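Local coordinates for protein LipS lipolytic enzyme (Unidentified, PDB 4FBL) that probably hydrolyses ester bonds of lipid-like substrates, as a thermostable lipase of the alpha/beta-hydrolase fold recovered from a metagenome, at residues Asn236-Tyr241 against Lys249-Leu254. Residues are numbered along the deposited sequence; the frame is centred on the assembly and turned at random.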
ATOM      1  N   ASN C 236      15.600  -4.100   0.390  1.00 25.63           N
ATOM      2  CA  ASN C 236      14.989  -2.919   1.020  1.00 25.62           C
ATOM      3  C   ASN C 236      16.021  -1.846   1.418  1.00 24.13           C
ATOM      4  O   ASN C 236      15.747  -0.681   1.207  1.00 25.65           O
ATOM      5  CB  ASN C 236      14.084  -3.275   2.189  1.00 24.48           C
ATOM      6  CG  ASN C 236      12.677  -3.674   1.744  1.00 27.68           C
ATOM      7  OD1 ASN C 236      12.354  -4.852   1.555  1.00 26.75           O
ATOM      8  ND2 ASN C 236      11.847  -2.699   1.586  1.00 19.47           N
ATOM      9  N   GLY C 237      17.209  -2.227   1.899  1.00 23.84           N
ATOM     10  CA  GLY C 237      18.234  -1.228   2.275  1.00 23.36           C
ATOM     11  C   GLY C 237      18.716  -0.444   1.056  1.00 24.69           C
ATOM     12  O   GLY C 237      18.936   0.798   1.132  1.00 23.13           O
ATOM     13  N   GLU C 238      18.896  -1.144  -0.091  1.00 25.83           N
ATOM     14  CA  GLU C 238      19.334  -0.462  -1.343  1.00 28.26           C
ATOM     15  C   GLU C 238      18.277   0.492  -1.872  1.00 27.34           C
ATOM     16  O   GLU C 238      18.588   1.610  -2.290  1.00 27.89           O
ATOM     17  CB  GLU C 238      19.800  -1.478  -2.417  1.00 29.59           C
ATOM     18  CG  GLU C 238      21.092  -2.190  -1.919  1.00 35.07           C
ATOM     19  CD  GLU C 238      21.455  -3.490  -2.635  1.00 47.80           C
ATOM     20  OE1 GLU C 238      22.655  -3.577  -3.021  1.00 55.32           O
ATOM     21  OE2 GLU C 238      20.600  -4.424  -2.767  1.00 48.23           O
ATOM     22  N   LEU C 239      17.033   0.035  -1.776  1.00 26.35           N
ATOM     23  CA  LEU C 239      15.873   0.766  -2.177  1.00 26.62           C
ATOM     24  C   LEU C 239      15.843   2.128  -1.474  1.00 26.68           C
ATOM     25  O   LEU C 239      15.694   3.189  -2.113  1.00 24.65           O
ATOM     26  CB  LEU C 239      14.632  -0.048  -1.721  1.00 26.28           C
ATOM     27  CG  LEU C 239      13.280  -0.095  -2.455  1.00 32.32           C
ATOM     28  CD1 LEU C 239      12.029   0.268  -1.647  1.00 31.38           C
ATOM     29  CD2 LEU C 239      13.253   0.522  -3.956  1.00 33.01           C
ATOM     30  N   ILE C 240      15.957   2.086  -0.135  1.00 23.68           N
ATOM     31  CA  ILE C 240      16.057   3.309   0.638  1.00 21.96           C
ATOM     32  C   ILE C 240      17.305   4.143   0.285  1.00 24.07           C
ATOM     33  O   ILE C 240      17.229   5.361   0.098  1.00 24.44           O
ATOM     34  CB  ILE C 240      16.041   2.965   2.153  1.00 21.52           C
ATOM     35  CG1 ILE C 240      14.718   2.206   2.446  1.00 17.89           C
ATOM     36  CG2 ILE C 240      16.176   4.248   3.024  1.00 18.04           C
ATOM     37  CD1 ILE C 240      14.688   1.533   3.814  1.00 27.35           C
ATOM     38  N   TYR C 241      18.459   3.506   0.218  1.00 25.49           N
ATOM     39  CA  TYR C 241      19.675   4.270  -0.009  1.00 26.77           C
ATOM     40  C   TYR C 241      19.547   5.041  -1.333  1.00 27.75           C
ATOM     41  O   TYR C 241      19.863   6.232  -1.423  1.00 27.59           O
ATOM     42  CB  TYR C 241      20.875   3.322  -0.001  1.00 26.28           C
ATOM     43  CG  TYR C 241      22.219   4.052  -0.200  1.00 29.48           C
ATOM     44  CD1 TYR C 241      22.937   4.519   0.907  1.00 27.06           C
ATOM     45  CD2 TYR C 241      22.735   4.312  -1.524  1.00 30.67           C
ATOM     46  CE1 TYR C 241      24.168   5.172   0.762  1.00 27.46           C
ATOM     47  CE2 TYR C 241      23.959   5.018  -1.688  1.00 29.99           C
ATOM     48  CZ  TYR C 241      24.672   5.421  -0.537  1.00 29.69           C
ATOM     49  OH  TYR C 241      25.879   6.117  -0.612  1.00 31.06           O
ATOM     50  N   LYS C 249      24.230   9.945   3.896  1.00 28.09           N
ATOM     51  CA  LYS C 249      23.546   8.660   4.021  1.00 27.26           C
ATOM     52  C   LYS C 249      24.567   7.599   4.021  1.00 27.45           C
ATOM     53  O   LYS C 249      25.564   7.753   3.369  1.00 28.10           O
ATOM     54  CB  LYS C 249      22.556   8.427   2.886  1.00 26.55           C
ATOM     55  CG  LYS C 249      23.165   8.685   1.436  1.00 26.23           C
ATOM     56  CD  LYS C 249      22.134   8.402   0.381  1.00 25.99           C
ATOM     57  CE  LYS C 249      22.728   8.455  -1.100  1.00 26.94           C
ATOM     58  NZ  LYS C 249      21.645   8.599  -2.162  1.00 28.91           N
ATOM     59  N   GLU C 250      24.309   6.509   4.742  1.00 27.25           N
ATOM     60  CA  GLU C 250      25.229   5.372   4.803  1.00 26.32           C
ATOM     61  C   GLU C 250      24.403   4.108   4.815  1.00 25.75           C
ATOM     62  O   GLU C 250      23.388   4.047   5.487  1.00 26.49           O
ATOM     63  CB  GLU C 250      26.062   5.456   6.098  1.00 26.40           C
ATOM     64  CG  GLU C 250      27.126   4.344   6.159  1.00 30.04           C
ATOM     65  CD  GLU C 250      27.839   4.211   7.519  1.00 34.53           C
ATOM     66  OE1 GLU C 250      27.902   5.179   8.347  1.00 33.02           O
ATOM     67  OE2 GLU C 250      28.342   3.093   7.738  1.00 33.71           O
ATOM     68  N   LEU C 251      24.810   3.098   4.072  1.00 26.23           N
ATOM     69  CA  LEU C 251      24.195   1.802   4.155  1.00 25.54           C
ATOM     70  C   LEU C 251      25.157   0.862   4.942  1.00 26.45           C
ATOM     71  O   LEU C 251      26.255   0.538   4.454  1.00 27.81           O
ATOM     72  CB  LEU C 251      23.834   1.275   2.728  1.00 25.26           C
ATOM     73  CG  LEU C 251      23.172  -0.100   2.584  1.00 26.63           C
ATOM     74  CD1 LEU C 251      21.894  -0.256   3.420  1.00 25.00           C
ATOM     75  CD2 LEU C 251      22.866  -0.493   1.037  1.00 27.98           C
ATOM     76  N   LEU C 252      24.736   0.450   6.140  1.00 24.06           N
ATOM     77  CA  LEU C 252      25.467  -0.527   6.972  1.00 23.89           C
ATOM     78  C   LEU C 252      24.893  -1.941   6.923  1.00 22.59           C
ATOM     79  O   LEU C 252      23.759  -2.214   7.439  1.00 23.36           O
ATOM     80  CB  LEU C 252      25.553  -0.055   8.420  1.00 22.00           C
ATOM     81  CG  LEU C 252      26.203  -1.020   9.402  1.00 20.72           C
ATOM     82  CD1 LEU C 252      27.725  -1.083   9.142  1.00 21.08           C
ATOM     83  CD2 LEU C 252      25.851  -0.344  10.789  1.00 22.73           C
ATOM     84  N   TRP C 253      25.668  -2.846   6.298  1.00 22.88           N
ATOM     85  CA  TRP C 253      25.218  -4.217   6.121  1.00 22.95           C
ATOM     86  C   TRP C 253      25.564  -5.051   7.321  1.00 24.01           C
ATOM     87  O   TRP C 253      26.708  -5.023   7.757  1.00 25.95           O
ATOM     88  CB  TRP C 253      25.890  -4.819   4.884  1.00 24.29           C
ATOM     89  CG  TRP C 253      25.261  -4.345   3.573  1.00 26.45           C
ATOM     90  CD1 TRP C 253      25.845  -3.530   2.595  1.00 25.07           C
ATOM     91  CD2 TRP C 253      23.979  -4.731   3.066  1.00 26.39           C
ATOM     92  NE1 TRP C 253      24.969  -3.388   1.536  1.00 25.10           N
ATOM     93  CE2 TRP C 253      23.821  -4.107   1.799  1.00 28.31           C
ATOM     94  CE3 TRP C 253      22.937  -5.547   3.565  1.00 30.50           C
ATOM     95  CZ2 TRP C 253      22.625  -4.248   1.020  1.00 26.09           C
ATOM     96  CZ3 TRP C 253      21.757  -5.668   2.811  1.00 28.78           C
ATOM     97  CH2 TRP C 253      21.615  -4.994   1.546  1.00 28.83           C
ATOM     98  N   LEU C 254      24.629  -5.789   7.881  1.00 24.10           N
ATOM     99  CA  LEU C 254      24.958  -6.611   9.030  1.00 25.67           C
ATOM    100  C   LEU C 254      25.358  -8.049   8.597  1.00 28.23           C
ATOM    101  O   LEU C 254      24.555  -8.738   7.954  1.00 28.33           O
ATOM    102  CB  LEU C 254      23.798  -6.645  10.030  1.00 25.21           C
ATOM    103  CG  LEU C 254      23.376  -5.266  10.631  1.00 20.11           C
ATOM    104  CD1 LEU C 254      22.122  -5.371  11.466  1.00 19.08           C
ATOM    105  CD2 LEU C 254      24.477  -4.493  11.369  1.00 20.08           C
TER
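K249 lays its extended side chain across one face of the Y241 ring, with CE 3.8 Å from the ring centroid in a CH-pi contact. Beyond CE the ammonium group does double duty: NZ stands over the same face as a cation-pi partner, 4.6 Å from the centroid, and gives a hydrogen bond of 3.1 Å to Y241 O, meeting that carbonyl at a C=O...N angle of 156°. Lysine suits the place because a long apolar chain covers the ring while its charge reaches a carbonyl near the helix's C-terminal end. Shortening K249 to an alanine is likely to uncover this face of the ring and leave Y241 O without this donor. At E250 it is the backbone that touches, CA lying at the edge of the tyrosine ring. Helix 235-243 and strand 249-254 close a beta-alpha-beta crossover begun by strand 221-226; residues 236-241 run nearly antiparallel (173°) to 249-254, the outermost strand of the alpha/beta-hydrolase sheet within this chain. L251 CB packs 3.8 Å from Y241 CD1, and the branched leucine suits the middle of the interface because its two methyls reach different residues: CD1 lies against G237, whose lack of a CB lets it come this close, and CD2 meets E238 CG. W253, a broad ring, offers its edge to the E238 chain, W253 CZ2 lying 3.9 Å from E238 CG; R227 adds a cation-pi contact.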